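Local coordinates for tailspike protein (Siphovirus 9NA, PDB 3RIQ) that probably recognises the lipopolysaccharide receptor of Salmonella and cleaves its O-antigen as an endorhamnosidase, serving as the phage's trimeric receptor-binding tailspike, at residues L148-A153 with Y168-C173; T250-I255 with A284-P289; T272-Y277 with T317-G322; S509-N514 with R528-K533. All coordinates share one frame; numbering follows the deposited sequence.

Interaction 1 (L148-A153 with Y168-C173)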
loop_
_atom_site.group_PDB
_atom_site.type_symbol
_atom_site.label_atom_id
_atom_site.label_comp_id
_atom_site.label_asym_id
_atom_site.label_seq_id
_atom_site.Cartn_x
_atom_site.Cartn_y
_atom_site.Cartn_z
ATOM N N LEU A 148 -26.607 18.650 13.880
ATOM C CA LEU A 148 -26.790 19.708 12.875
ATOM C C LEU A 148 -27.358 19.029 11.639
ATOM O O LEU A 148 -26.745 18.099 11.114
ATOM C CB LEU A 148 -25.419 20.343 12.524
ATOM C CG LEU A 148 -25.561 21.637 11.668
ATOM C CD1 LEU A 148 -26.241 22.770 12.477
ATOM C CD2 LEU A 148 -24.197 22.046 11.113
ATOM N N ARG A 149 -28.500 19.515 11.147
ATOM C CA ARG A 149 -29.084 19.008 9.911
ATOM C C ARG A 149 -29.020 20.117 8.875
ATOM O O ARG A 149 -29.704 21.155 9.015
ATOM C CB ARG A 149 -30.524 18.558 10.133
ATOM C CG ARG A 149 -31.122 17.833 8.919
ATOM C CD ARG A 149 -32.547 17.393 9.150
ATOM N NE ARG A 149 -32.845 16.246 8.283
ATOM C CZ ARG A 149 -33.929 15.487 8.403
ATOM N NH1 ARG A 149 -34.875 15.822 9.292
ATOM N NH2 ARG A 149 -34.082 14.411 7.625
ATOM N N VAL A 150 -28.190 19.913 7.851
ATOM C CA VAL A 150 -28.039 20.872 6.744
ATOM C C VAL A 150 -28.937 20.360 5.617
ATOM O O VAL A 150 -28.720 19.245 5.122
ATOM C CB VAL A 150 -26.575 20.975 6.305
ATOM C CG1 VAL A 150 -26.435 21.821 5.048
ATOM C CG2 VAL A 150 -25.710 21.510 7.437
ATOM N N ASN A 151 -29.953 21.148 5.243
ATOM C CA ASN A 151 -30.950 20.685 4.282
ATOM C C ASN A 151 -30.780 21.308 2.904
ATOM O O ASN A 151 -30.685 22.541 2.775
ATOM C CB ASN A 151 -32.338 21.056 4.814
ATOM C CG ASN A 151 -32.672 20.380 6.162
ATOM O OD1 ASN A 151 -33.029 21.049 7.173
ATOM N ND2 ASN A 151 -32.570 19.089 6.182
ATOM N N SER A 152 -30.757 20.461 1.880
ATOM C CA SER A 152 -30.775 20.873 0.470
ATOM C C SER A 152 -29.741 21.961 0.186
ATOM O O SER A 152 -30.080 23.035 -0.315
ATOM C CB SER A 152 -32.179 21.330 0.070
ATOM O OG SER A 152 -33.047 20.217 0.135
ATOM N N ALA A 153 -28.484 21.678 0.528
ATOM C CA ALA A 153 -27.369 22.559 0.184
ATOM C C ALA A 153 -26.428 21.845 -0.772
ATOM O O ALA A 153 -26.261 20.615 -0.669
ATOM C CB ALA A 153 -26.629 23.010 1.465
ATOM N N TYR A 168 -23.442 15.297 12.451
ATOM C CA TYR A 168 -23.780 16.111 11.295
ATOM C C TYR A 168 -24.581 15.282 10.321
ATOM O O TYR A 168 -24.139 14.200 9.870
ATOM C CB TYR A 168 -22.514 16.658 10.596
ATOM C CG TYR A 168 -21.733 17.565 11.529
ATOM C CD1 TYR A 168 -21.909 18.953 11.500
ATOM C CD2 TYR A 168 -20.832 17.029 12.464
ATOM C CE1 TYR A 168 -21.214 19.771 12.378
ATOM C CE2 TYR A 168 -20.142 17.836 13.345
ATOM C CZ TYR A 168 -20.342 19.206 13.311
ATOM O OH TYR A 168 -19.639 20.020 14.165
ATOM N N LEU A 169 -25.752 15.816 9.968
ATOM C CA LEU A 169 -26.680 15.138 9.025
ATOM C C LEU A 169 -26.893 16.049 7.808
ATOM O O LEU A 169 -27.392 17.173 7.971
ATOM C CB LEU A 169 -27.993 14.825 9.745
ATOM C CG LEU A 169 -29.172 14.347 8.882
ATOM C CD1 LEU A 169 -28.845 13.025 8.254
ATOM C CD2 LEU A 169 -30.339 14.197 9.802
ATOM N N PHE A 170 -26.551 15.572 6.619
ATOM C CA PHE A 170 -26.728 16.340 5.380
ATOM C C PHE A 170 -27.856 15.674 4.624
ATOM O O PHE A 170 -27.726 14.501 4.192
ATOM C CB PHE A 170 -25.426 16.334 4.553
ATOM C CG PHE A 170 -24.317 17.050 5.233
ATOM C CD1 PHE A 170 -24.198 18.432 5.085
ATOM C CD2 PHE A 170 -23.400 16.366 6.043
ATOM C CE1 PHE A 170 -23.155 19.152 5.739
ATOM C CE2 PHE A 170 -22.358 17.066 6.692
ATOM C CZ PHE A 170 -22.259 18.460 6.570
ATOM N N THR A 171 -28.945 16.414 4.458
ATOM C CA THR A 171 -30.182 15.894 3.830
ATOM C C THR A 171 -30.351 16.499 2.449
ATOM O O THR A 171 -30.446 17.717 2.332
ATOM C CB THR A 171 -31.399 16.169 4.729
ATOM O OG1 THR A 171 -31.202 15.477 5.971
ATOM C CG2 THR A 171 -32.728 15.687 4.089
ATOM N N LEU A 172 -30.417 15.651 1.416
ATOM C CA LEU A 172 -30.576 16.112 0.009
ATOM C C LEU A 172 -29.471 17.100 -0.407
ATOM O O LEU A 172 -29.736 18.112 -1.102
ATOM C CB LEU A 172 -31.982 16.699 -0.293
ATOM C CG LEU A 172 -33.147 15.693 -0.226
ATOM C CD1 LEU A 172 -34.465 16.438 -0.512
ATOM C CD2 LEU A 172 -32.970 14.579 -1.257
ATOM N N CYS A 173 -28.238 16.815 0.025
ATOM C CA CYS A 173 -27.110 17.636 -0.323
ATOM C C CYS A 173 -26.263 16.980 -1.395
ATOM O O CYS A 173 -26.288 15.745 -1.558
ATOM C CB CYS A 173 -26.223 17.903 0.917
ATOM S SG CYS A 173 -27.057 18.954 2.192
#

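Interaction 2 (T250-I255 with A284-P289)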
loop_
_atom_site.group_PDB
_atom_site.type_symbol
_atom_site.label_atom_id
_atom_site.label_comp_id
_atom_site.label_asym_id
_atom_site.label_seq_id
_atom_site.Cartn_x
_atom_site.Cartn_y
_atom_site.Cartn_z
ATOM N N THR A 250 -22.310 1.792 3.890
ATOM C CA THR A 250 -23.290 2.114 2.855
ATOM C C THR A 250 -24.600 1.456 3.291
ATOM O O THR A 250 -24.642 0.262 3.566
ATOM C CB THR A 250 -22.847 1.625 1.474
ATOM O OG1 THR A 250 -22.543 0.220 1.521
ATOM C CG2 THR A 250 -21.606 2.370 1.022
ATOM N N TYR A 251 -25.667 2.241 3.377
ATOM C CA TYR A 251 -26.961 1.707 3.822
ATOM C C TYR A 251 -27.475 0.638 2.842
ATOM O O TYR A 251 -27.226 0.678 1.643
ATOM C CB TYR A 251 -27.984 2.871 3.982
ATOM C CG TYR A 251 -29.108 2.615 4.998
ATOM C CD1 TYR A 251 -28.982 3.013 6.318
ATOM C CD2 TYR A 251 -30.293 2.005 4.611
ATOM C CE1 TYR A 251 -29.995 2.764 7.234
ATOM C CE2 TYR A 251 -31.301 1.759 5.513
ATOM C CZ TYR A 251 -31.154 2.143 6.812
ATOM O OH TYR A 251 -32.176 1.922 7.736
ATOM N N GLN A 252 -28.234 -0.308 3.396
ATOM C CA GLN A 252 -28.886 -1.376 2.630
ATOM C C GLN A 252 -30.400 -1.262 2.504
ATOM O O GLN A 252 -31.065 -0.728 3.365
ATOM C CB GLN A 252 -28.545 -2.734 3.242
ATOM C CG GLN A 252 -27.027 -3.073 3.197
ATOM C CD GLN A 252 -26.364 -3.014 4.540
ATOM O OE1 GLN A 252 -26.865 -3.570 5.507
ATOM N NE2 GLN A 252 -25.245 -2.385 4.612
ATOM N N ASN A 253 -30.938 -1.808 1.435
ATOM C CA ASN A 253 -32.388 -1.922 1.258
ATOM C C ASN A 253 -33.084 -0.547 1.194
ATOM O O ASN A 253 -32.554 0.335 0.587
ATOM C CB ASN A 253 -32.997 -2.868 2.301
ATOM C CG ASN A 253 -32.414 -4.298 2.238
ATOM O OD1 ASN A 253 -31.489 -4.590 1.497
ATOM N ND2 ASN A 253 -32.977 -5.183 3.040
ATOM N N GLU A 254 -34.245 -0.382 1.814
ATOM C CA GLU A 254 -35.084 0.826 1.654
ATOM C C GLU A 254 -35.171 1.601 2.964
ATOM O O GLU A 254 -35.089 1.015 4.025
ATOM C CB GLU A 254 -36.519 0.452 1.231
ATOM C CG GLU A 254 -36.757 0.309 -0.299
ATOM C CD GLU A 254 -36.201 -0.984 -0.877
ATOM O OE1 GLU A 254 -36.349 -2.061 -0.236
ATOM O OE2 GLU A 254 -35.671 -0.940 -1.996
ATOM N N ILE A 255 -35.386 2.917 2.868
ATOM C CA ILE A 255 -35.841 3.747 4.003
ATOM C C ILE A 255 -37.096 4.451 3.540
ATOM O O ILE A 255 -37.113 5.065 2.450
ATOM C CB ILE A 255 -34.812 4.823 4.410
ATOM C CG1 ILE A 255 -33.537 4.169 4.910
ATOM C CG2 ILE A 255 -35.422 5.718 5.528
ATOM C CD1 ILE A 255 -32.371 5.155 5.095
ATOM N N ALA A 284 -25.017 -3.505 -0.072
ATOM C CA ALA A 284 -26.206 -2.824 -0.620
ATOM C C ALA A 284 -27.502 -3.600 -0.345
ATOM O O ALA A 284 -28.526 -2.970 -0.120
ATOM C CB ALA A 284 -26.033 -2.583 -2.121
ATOM N N ASP A 285 -27.454 -4.939 -0.363
ATOM C CA ASP A 285 -28.612 -5.766 0.003
ATOM C C ASP A 285 -28.366 -6.442 1.348
ATOM O O ASP A 285 -27.219 -6.845 1.655
ATOM C CB ASP A 285 -28.848 -6.857 -1.054
ATOM C CG ASP A 285 -29.368 -6.323 -2.367
ATOM O OD1 ASP A 285 -30.143 -5.331 -2.365
ATOM O OD2 ASP A 285 -28.968 -6.882 -3.419
ATOM N N THR A 286 -29.422 -6.642 2.134
ATOM C CA THR A 286 -29.283 -7.364 3.396
ATOM C C THR A 286 -30.592 -8.088 3.726
ATOM O O THR A 286 -31.662 -7.684 3.257
ATOM C CB THR A 286 -28.867 -6.435 4.563
ATOM O OG1 THR A 286 -28.474 -7.223 5.683
ATOM C CG2 THR A 286 -29.998 -5.505 5.004
ATOM N N GLY A 287 -30.505 -9.185 4.487
ATOM C CA GLY A 287 -31.717 -9.921 4.888
ATOM C C GLY A 287 -32.319 -10.671 3.710
ATOM O O GLY A 287 -31.599 -11.022 2.760
ATOM N N SER A 288 -33.635 -10.899 3.750
ATOM C CA SER A 288 -34.322 -11.694 2.725
ATOM C C SER A 288 -34.657 -10.857 1.516
ATOM O O SER A 288 -35.001 -9.683 1.663
ATOM C CB SER A 288 -35.629 -12.282 3.284
ATOM O OG SER A 288 -35.376 -13.025 4.468
ATOM N N PRO A 289 -34.535 -11.436 0.306
ATOM C CA PRO A 289 -34.825 -10.662 -0.911
ATOM C C PRO A 289 -36.248 -10.082 -0.944
ATOM O O PRO A 289 -37.224 -10.792 -0.657
ATOM C CB PRO A 289 -34.638 -11.675 -2.042
ATOM C CG PRO A 289 -33.728 -12.741 -1.474
ATOM C CD PRO A 289 -33.962 -12.765 0.016
#

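Interaction 3 (T272-Y277 with T317-G322)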
loop_
_atom_site.group_PDB
_atom_site.type_symbol
_atom_site.label_atom_id
_atom_site.label_comp_id
_atom_site.label_asym_id
_atom_site.label_seq_id
_atom_site.Cartn_x
_atom_site.Cartn_y
_atom_site.Cartn_z
ATOM N N THR A 272 -10.047 1.217 11.099
ATOM C CA THR A 272 -11.189 1.015 12.017
ATOM C C THR A 272 -10.725 0.234 13.212
ATOM O O THR A 272 -10.167 -0.862 13.067
ATOM C CB THR A 272 -12.338 0.267 11.354
ATOM O OG1 THR A 272 -12.754 0.978 10.190
ATOM C CG2 THR A 272 -13.523 0.146 12.337
ATOM N N ILE A 273 -10.900 0.823 14.381
ATOM C CA ILE A 273 -10.460 0.196 15.633
ATOM C C ILE A 273 -11.656 -0.145 16.520
ATOM O O ILE A 273 -12.361 0.755 16.958
ATOM C CB ILE A 273 -9.530 1.173 16.405
ATOM C CG1 ILE A 273 -8.247 1.473 15.573
ATOM C CG2 ILE A 273 -9.197 0.602 17.818
ATOM C CD1 ILE A 273 -7.371 2.679 16.089
ATOM N N GLN A 274 -11.878 -1.437 16.790
ATOM C CA GLN A 274 -12.878 -1.900 17.774
ATOM C C GLN A 274 -14.288 -1.359 17.549
ATOM O O GLN A 274 -14.966 -0.973 18.506
ATOM C CB GLN A 274 -12.411 -1.630 19.202
ATOM C CG GLN A 274 -11.169 -2.457 19.553
ATOM C CD GLN A 274 -10.687 -2.173 20.968
ATOM O OE1 GLN A 274 -10.584 -0.999 21.402
ATOM N NE2 GLN A 274 -10.397 -3.233 21.705
ATOM N N CYS A 275 -14.762 -1.346 16.300
ATOM C CA CYS A 275 -16.220 -1.100 16.101
ATOM C C CYS A 275 -17.004 -2.346 16.551
ATOM O O CYS A 275 -16.438 -3.447 16.653
ATOM C CB CYS A 275 -16.550 -0.735 14.656
ATOM S SG CYS A 275 -16.149 -2.037 13.444
ATOM N N TYR A 276 -18.281 -2.164 16.869
ATOM C CA TYR A 276 -19.063 -3.288 17.382
ATOM C C TYR A 276 -19.620 -4.174 16.276
ATOM O O TYR A 276 -19.834 -5.382 16.495
ATOM C CB TYR A 276 -20.170 -2.793 18.313
ATOM C CG TYR A 276 -20.809 -3.877 19.146
ATOM C CD1 TYR A 276 -20.044 -4.698 20.007
ATOM C CD2 TYR A 276 -22.189 -4.062 19.122
ATOM C CE1 TYR A 276 -20.659 -5.686 20.821
ATOM C CE2 TYR A 276 -22.804 -5.009 19.929
ATOM C CZ TYR A 276 -22.024 -5.844 20.765
ATOM O OH TYR A 276 -22.633 -6.812 21.570
ATOM N N TYR A 277 -19.836 -3.600 15.079
ATOM C CA TYR A 277 -20.149 -4.435 13.933
ATOM C C TYR A 277 -18.924 -4.554 13.005
ATOM O O TYR A 277 -17.860 -4.996 13.476
ATOM C CB TYR A 277 -21.468 -4.005 13.287
ATOM C CG TYR A 277 -22.652 -4.481 14.125
ATOM C CD1 TYR A 277 -23.227 -5.739 13.874
ATOM C CD2 TYR A 277 -23.126 -3.748 15.213
ATOM C CE1 TYR A 277 -24.307 -6.205 14.637
ATOM C CE2 TYR A 277 -24.192 -4.195 15.983
ATOM C CZ TYR A 277 -24.781 -5.426 15.707
ATOM O OH TYR A 277 -25.842 -5.877 16.488
ATOM N N THR A 317 -8.165 -2.823 9.760
ATOM C CA THR A 317 -9.107 -2.870 10.892
ATOM C C THR A 317 -8.559 -3.748 11.975
ATOM O O THR A 317 -7.829 -4.694 11.689
ATOM C CB THR A 317 -10.547 -3.319 10.475
ATOM O OG1 THR A 317 -10.612 -4.750 10.387
ATOM C CG2 THR A 317 -10.952 -2.675 9.122
ATOM N N ARG A 318 -8.875 -3.425 13.228
ATOM C CA ARG A 318 -8.299 -4.186 14.358
ATOM C C ARG A 318 -9.328 -4.442 15.436
ATOM O O ARG A 318 -9.944 -3.489 15.960
ATOM C CB ARG A 318 -7.089 -3.439 14.957
ATOM C CG ARG A 318 -6.322 -4.272 15.998
ATOM C CD ARG A 318 -5.325 -3.436 16.876
ATOM N NE ARG A 318 -6.029 -2.630 17.904
ATOM C CZ ARG A 318 -6.442 -3.106 19.079
ATOM N NH1 ARG A 318 -6.253 -4.389 19.361
ATOM N NH2 ARG A 318 -7.079 -2.310 19.957
ATOM N N ASP A 319 -9.474 -5.723 15.791
ATOM C CA ASP A 319 -10.299 -6.166 16.937
ATOM C C ASP A 319 -11.772 -5.682 16.826
ATOM O O ASP A 319 -12.400 -5.306 17.834
ATOM C CB ASP A 319 -9.622 -5.708 18.263
ATOM C CG ASP A 319 -10.090 -6.478 19.495
ATOM O OD1 ASP A 319 -10.613 -7.624 19.380
ATOM O OD2 ASP A 319 -9.915 -5.918 20.614
ATOM N N CYS A 320 -12.310 -5.727 15.611
ATOM C CA CYS A 320 -13.702 -5.416 15.386
ATOM C C CYS A 320 -14.566 -6.612 15.771
ATOM O O CYS A 320 -14.188 -7.758 15.512
ATOM C CB CYS A 320 -13.900 -5.054 13.918
ATOM S SG CYS A 320 -13.012 -3.477 13.492
ATOM N N MET A 321 -15.703 -6.343 16.430
ATOM C CA MET A 321 -16.528 -7.420 16.950
ATOM C C MET A 321 -17.288 -8.188 15.868
ATOM O O MET A 321 -17.631 -9.377 16.057
ATOM C CB MET A 321 -17.465 -6.854 18.016
ATOM C CG MET A 321 -18.352 -7.870 18.741
ATOM S SD MET A 321 -17.500 -9.264 19.544
ATOM C CE MET A 321 -16.765 -8.468 20.988
ATOM N N GLY A 322 -17.506 -7.533 14.728
ATOM C CA GLY A 322 -18.156 -8.142 13.569
ATOM C C GLY A 322 -17.115 -8.694 12.595
ATOM O O GLY A 322 -16.072 -9.278 12.995
#

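Interaction 4 (S509-N514 with R528-K533)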
loop_
_atom_site.group_PDB
_atom_site.type_symbol
_atom_site.label_atom_id
_atom_site.label_comp_id
_atom_site.label_asym_id
_atom_site.label_seq_id
_atom_site.Cartn_x
_atom_site.Cartn_y
_atom_site.Cartn_z
ATOM N N SER A 509 -0.399 -54.638 -18.928
ATOM C CA SER A 509 -0.906 -53.261 -18.870
ATOM C C SER A 509 -0.218 -52.405 -17.780
ATOM O O SER A 509 -0.310 -51.182 -17.834
ATOM C CB SER A 509 -2.404 -53.279 -18.593
ATOM O OG SER A 509 -2.633 -54.028 -17.399
ATOM N N ALA A 510 0.452 -53.044 -16.806
ATOM C CA ALA A 510 1.097 -52.322 -15.696
ATOM C C ALA A 510 2.491 -51.777 -16.021
ATOM O O ALA A 510 3.148 -51.189 -15.158
ATOM C CB ALA A 510 1.101 -53.133 -14.404
ATOM N N LEU A 511 2.919 -51.932 -17.274
ATOM C CA LEU A 511 4.123 -51.248 -17.794
ATOM C C LEU A 511 3.708 -50.417 -19.001
ATOM O O LEU A 511 3.358 -50.965 -20.072
ATOM C CB LEU A 511 5.238 -52.244 -18.188
ATOM C CG LEU A 511 5.850 -53.047 -17.034
ATOM C CD1 LEU A 511 6.775 -54.189 -17.499
ATOM C CD2 LEU A 511 6.606 -52.105 -16.074
ATOM N N GLU A 512 3.746 -49.095 -18.849
ATOM C CA GLU A 512 3.202 -48.235 -19.912
ATOM C C GLU A 512 4.098 -48.183 -21.129
ATOM O O GLU A 512 3.632 -48.308 -22.263
ATOM C CB GLU A 512 2.943 -46.824 -19.382
ATOM C CG GLU A 512 2.433 -45.865 -20.448
ATOM C CD GLU A 512 1.887 -44.559 -19.899
ATOM O OE1 GLU A 512 1.231 -43.854 -20.696
ATOM O OE2 GLU A 512 2.120 -44.223 -18.708
ATOM N N PHE A 513 5.396 -47.999 -20.896
ATOM C CA PHE A 513 6.280 -47.649 -21.993
ATOM C C PHE A 513 7.165 -48.793 -22.438
ATOM O O PHE A 513 7.680 -49.582 -21.600
ATOM C CB PHE A 513 7.145 -46.420 -21.646
ATOM C CG PHE A 513 6.335 -45.156 -21.435
ATOM C CD1 PHE A 513 6.209 -44.576 -20.168
ATOM C CD2 PHE A 513 5.648 -44.586 -22.503
ATOM C CE1 PHE A 513 5.422 -43.434 -19.965
ATOM C CE2 PHE A 513 4.869 -43.427 -22.319
ATOM C CZ PHE A 513 4.754 -42.863 -21.043
ATOM N N ASN A 514 7.392 -48.845 -23.754
ATOM C CA ASN A 514 8.403 -49.765 -24.313
ATOM C C ASN A 514 9.751 -49.590 -23.598
ATOM O O ASN A 514 10.098 -48.467 -23.168
ATOM C CB ASN A 514 8.586 -49.514 -25.813
ATOM C CG ASN A 514 7.346 -49.840 -26.611
ATOM O OD1 ASN A 514 6.412 -50.434 -26.090
ATOM N ND2 ASN A 514 7.329 -49.436 -27.881
ATOM N N ARG A 528 10.423 -62.179 -9.757
ATOM C CA ARG A 528 10.445 -62.198 -11.204
ATOM C C ARG A 528 10.454 -60.787 -11.745
ATOM O O ARG A 528 10.087 -59.822 -11.036
ATOM C CB ARG A 528 9.200 -62.923 -11.727
ATOM C CG ARG A 528 9.216 -64.419 -11.444
ATOM C CD ARG A 528 7.989 -65.109 -11.982
ATOM N NE ARG A 528 8.017 -66.493 -11.522
ATOM C CZ ARG A 528 6.941 -67.247 -11.317
ATOM N NH1 ARG A 528 5.720 -66.759 -11.531
ATOM N NH2 ARG A 528 7.092 -68.494 -10.878
ATOM N N ILE A 529 10.846 -60.683 -13.017
ATOM C CA ILE A 529 10.863 -59.407 -13.718
ATOM C C ILE A 529 9.953 -59.537 -14.917
ATOM O O ILE A 529 10.176 -60.421 -15.739
ATOM C CB ILE A 529 12.288 -59.054 -14.218
ATOM C CG1 ILE A 529 13.274 -58.965 -13.035
ATOM C CG2 ILE A 529 12.267 -57.764 -15.089
ATOM C CD1 ILE A 529 14.747 -58.868 -13.472
ATOM N N LEU A 530 8.940 -58.672 -15.021
ATOM C CA LEU A 530 8.217 -58.522 -16.288
ATOM C C LEU A 530 8.967 -57.482 -17.118
ATOM O O LEU A 530 9.219 -56.362 -16.642
ATOM C CB LEU A 530 6.782 -58.065 -16.031
ATOM C CG LEU A 530 5.931 -57.874 -17.283
ATOM C CD1 LEU A 530 5.673 -59.208 -18.036
ATOM C CD2 LEU A 530 4.613 -57.230 -16.910
ATOM N N ALA A 531 9.333 -57.831 -18.351
ATOM C CA ALA A 531 10.085 -56.902 -19.213
ATOM C C ALA A 531 9.277 -56.566 -20.433
ATOM O O ALA A 531 8.896 -57.477 -21.181
ATOM C CB ALA A 531 11.372 -57.528 -19.640
ATOM N N LYS A 532 9.057 -55.266 -20.652
ATOM C CA LYS A 532 8.442 -54.782 -21.879
ATOM C C LYS A 532 9.574 -54.341 -22.811
ATOM O O LYS A 532 10.236 -53.342 -22.569
ATOM C CB LYS A 532 7.482 -53.627 -21.564
ATOM C CG LYS A 532 6.608 -53.220 -22.784
ATOM C CD LYS A 532 5.537 -52.197 -22.417
ATOM C CE LYS A 532 4.591 -51.934 -23.611
ATOM N NZ LYS A 532 3.383 -51.115 -23.248
ATOM N N LYS A 533 9.824 -55.133 -23.851
ATOM C CA LYS A 533 10.952 -54.916 -24.754
ATOM C C LYS A 533 10.815 -53.628 -25.583
ATOM O O LYS A 533 9.761 -53.005 -25.591
ATOM C CB LYS A 533 11.107 -56.144 -25.669
ATOM C CG LYS A 533 11.605 -57.396 -24.929
ATOM C CD LYS A 533 11.697 -58.608 -25.895
ATOM C CE LYS A 533 10.401 -59.416 -25.914
ATOM N NZ LYS A 533 10.272 -60.441 -27.057
HETATM O O HOH W 1 1.406 -52.350 -21.694
#

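Interaction 1 (L148-A153 with Y168-C173)
Arg149 and Thr171 meet through two complementary rotations. CG of Arg149 is anti to its backbone N (chi1 -172°) and the chain runs extended from there to NE, while OG1 of Thr171 is anti to its own carbonyl carbon (chi1 -62°). The NE-H of Arg149 points almost straight at OG1 of Thr171, 2.9 Å away and in the guanidinium plane. On its way the arginine lies side by side with Leu169, whose CD2 comes within 3.6 Å of Arg149 NE. Glu194 fixes both partners from the next strand, since its OE1 forms a salt bridge with NH2 of Arg149 and a hydrogen bond with Thr171 OG1. The guanidinium charge is probably balanced there. Asn151, on the same face, brings ND2 against CB of Thr171, its OD1 being hydrogen-bonded to ND2 of Asn72.

The opposite face is mainly apolar. CB of Val150 packs 3.7 Å from CD1 of Phe170, and CD2 of Leu148 meets the edge of the Tyr168 ring at CD1. Four backbone hydrogen bonds join the segments, from Leu169 N to Leu148 O (2.7 Å) through to Ser152 N and Thr171 O. Beyond the strands, Ala153 N donates to SG of Cys173 at 3.5 Å. In-register parallel strands from successive passes of the chain, with like positions stacked, are typical of a parallel beta-helix, here the right-handed one of the tailspike.

Interaction 2 (T250-I255 with A284-P289)
Gln252 and Ala284 bring their backbones together where two turns of the right-handed beta-helix leave their strands, at a CA-CA distance of 4.5 Å. Neither segment is regular at this point, and a single backbone hydrogen bond joins them, from Asn253 N to Ala284 O (3.1 Å). The same carbonyl oxygen also receives the CA-H of Gln252. Asn253 has a positive phi (63°), and past it the chain turns away toward strand 254-255.

The side chain of Asn253 does the rest of the polar work. Its CG is anti to the carbonyl carbon (chi1 -59°), and both ends of the amide are used on one residue: OD1 accepts from Thr286 N at 3.0 Å, and ND2 donates to Thr286 O. This two-pronged grip on the main chain of one residue imitates a strand partner and fixes the rotation of the amide. Thr286 in turn crosses Gln252 at about a right angle, its CG2 3.6 Å from CB of Gln252. The Gln252 amide is held chiefly by Asp281 through NE2, with a weak bond to Thr250 O. The Asp285 side chain, whose CB points away from the other segment, makes salt bridges with Arg261 and Arg292. The straightest of the bonds across the contact runs from Asn253 ND2 to Thr286 O, 2.8 Å long with 166° at the hydrogen.

Interaction 3 (T272-Y277 with T317-G322)
Gln274 and Asp319 meet at the bend where two neighbouring rungs of the right-handed beta-helix leave their parallel strands. NE2 of Gln274 donates to OD2 of Asp319 at 2.9 Å, reaching the anti side of the carboxylate and 30° out of its plane. Beside this pair, NH2 of Arg318 lies 3.7 Å from CD of Gln274, the amide and guanidinium planes turned 45° apart. Inside the bend, SG of Cys275 approaches SG of Cys320 to 3.5 Å without a disulphide, and CG2 of Thr272 packs on the latter sulphur. Farther along, CG of Met321 rests against CE1 of Tyr276, 3.8 Å away.

Backbone bonds hold the two segments in line: Arg318 N to Thr272 O, Gln274 N to Arg318 O and Met321 N to Cys275 O. In the second shell, His343 and Lys366 hold OD1 of Asp319, Glu341 pairs with NH1 of Arg318, and Arg242 donates to OE1 of Gln274, so the polar cluster carries charges of both signs. Ile273 and Arg318 also pack on His231 and Ile333 of the second subunit. At the far end Gly322 N donates to Tyr277 O over 2.9 Å, from above the carbonyl plane.

Interaction 4 (S509-N514 with R528-K533)
Lys532 reaches across to the loop 509-514 as a fully extended chain, its CG anti to the backbone N (chi1 -170°). CB starts near CD1 of Leu511, at 4.2 Å, and CG passes the Phe513 carbonyl oxygen and CA of Asn514. CD comes closer to the loop backbone, 3.4 Å from Leu511 O and nearly as near to Phe513 O. CE then meets OD1 of Asn514 at 3.4 Å, the two side chains crossing at a slant. At the tip, Lys532 NZ donates to Leu511 O at 3.2 Å. Lys532 NZ also donates to Glu512 O, 3.0 Å away, from well above that carbonyl plane. A water accepts from NZ and donates to Leu511 O, closing a small ring.

The lysine projects from the middle strand of the antiparallel three-stranded sheet that ends the chain, and the loop is the segment leading into the first strand of that sheet. Two residues back on the middle strand, Leu530 slides past Leu511 in the opposite direction, with CD2 3.8 Å from Leu511 CD1. The third subunit also packs on the loop: its Gln488 bonds Glu512 OE2, its Arg491 and His496 take the carbonyls of Ser509 and Ala510, and its Ser498 touches Leu511.

How the interactions relate
Interactions 1, 2 and 3 belong to the parallel beta-helix, whereas interaction 4 lies in the C-terminal region, its centre about 84 Å from that of interaction 1. Interactions 1 and 3 both pair strands of successive rungs, but interaction 3 is the more buried and continues past its strands into a bend of mixed polar and sulphur-lined packing near the second subunit. In interaction 2 a lone backbone bond is supplemented by a side-chain amide gripping the main chain. Its segments alternate with those of interaction 3 along the sequence, the nearest atoms being about 9 Å apart. Interaction 4, partly buried beside the third subunit, rests on one lysine, with a water, and a leucine pair, without backbone pairing.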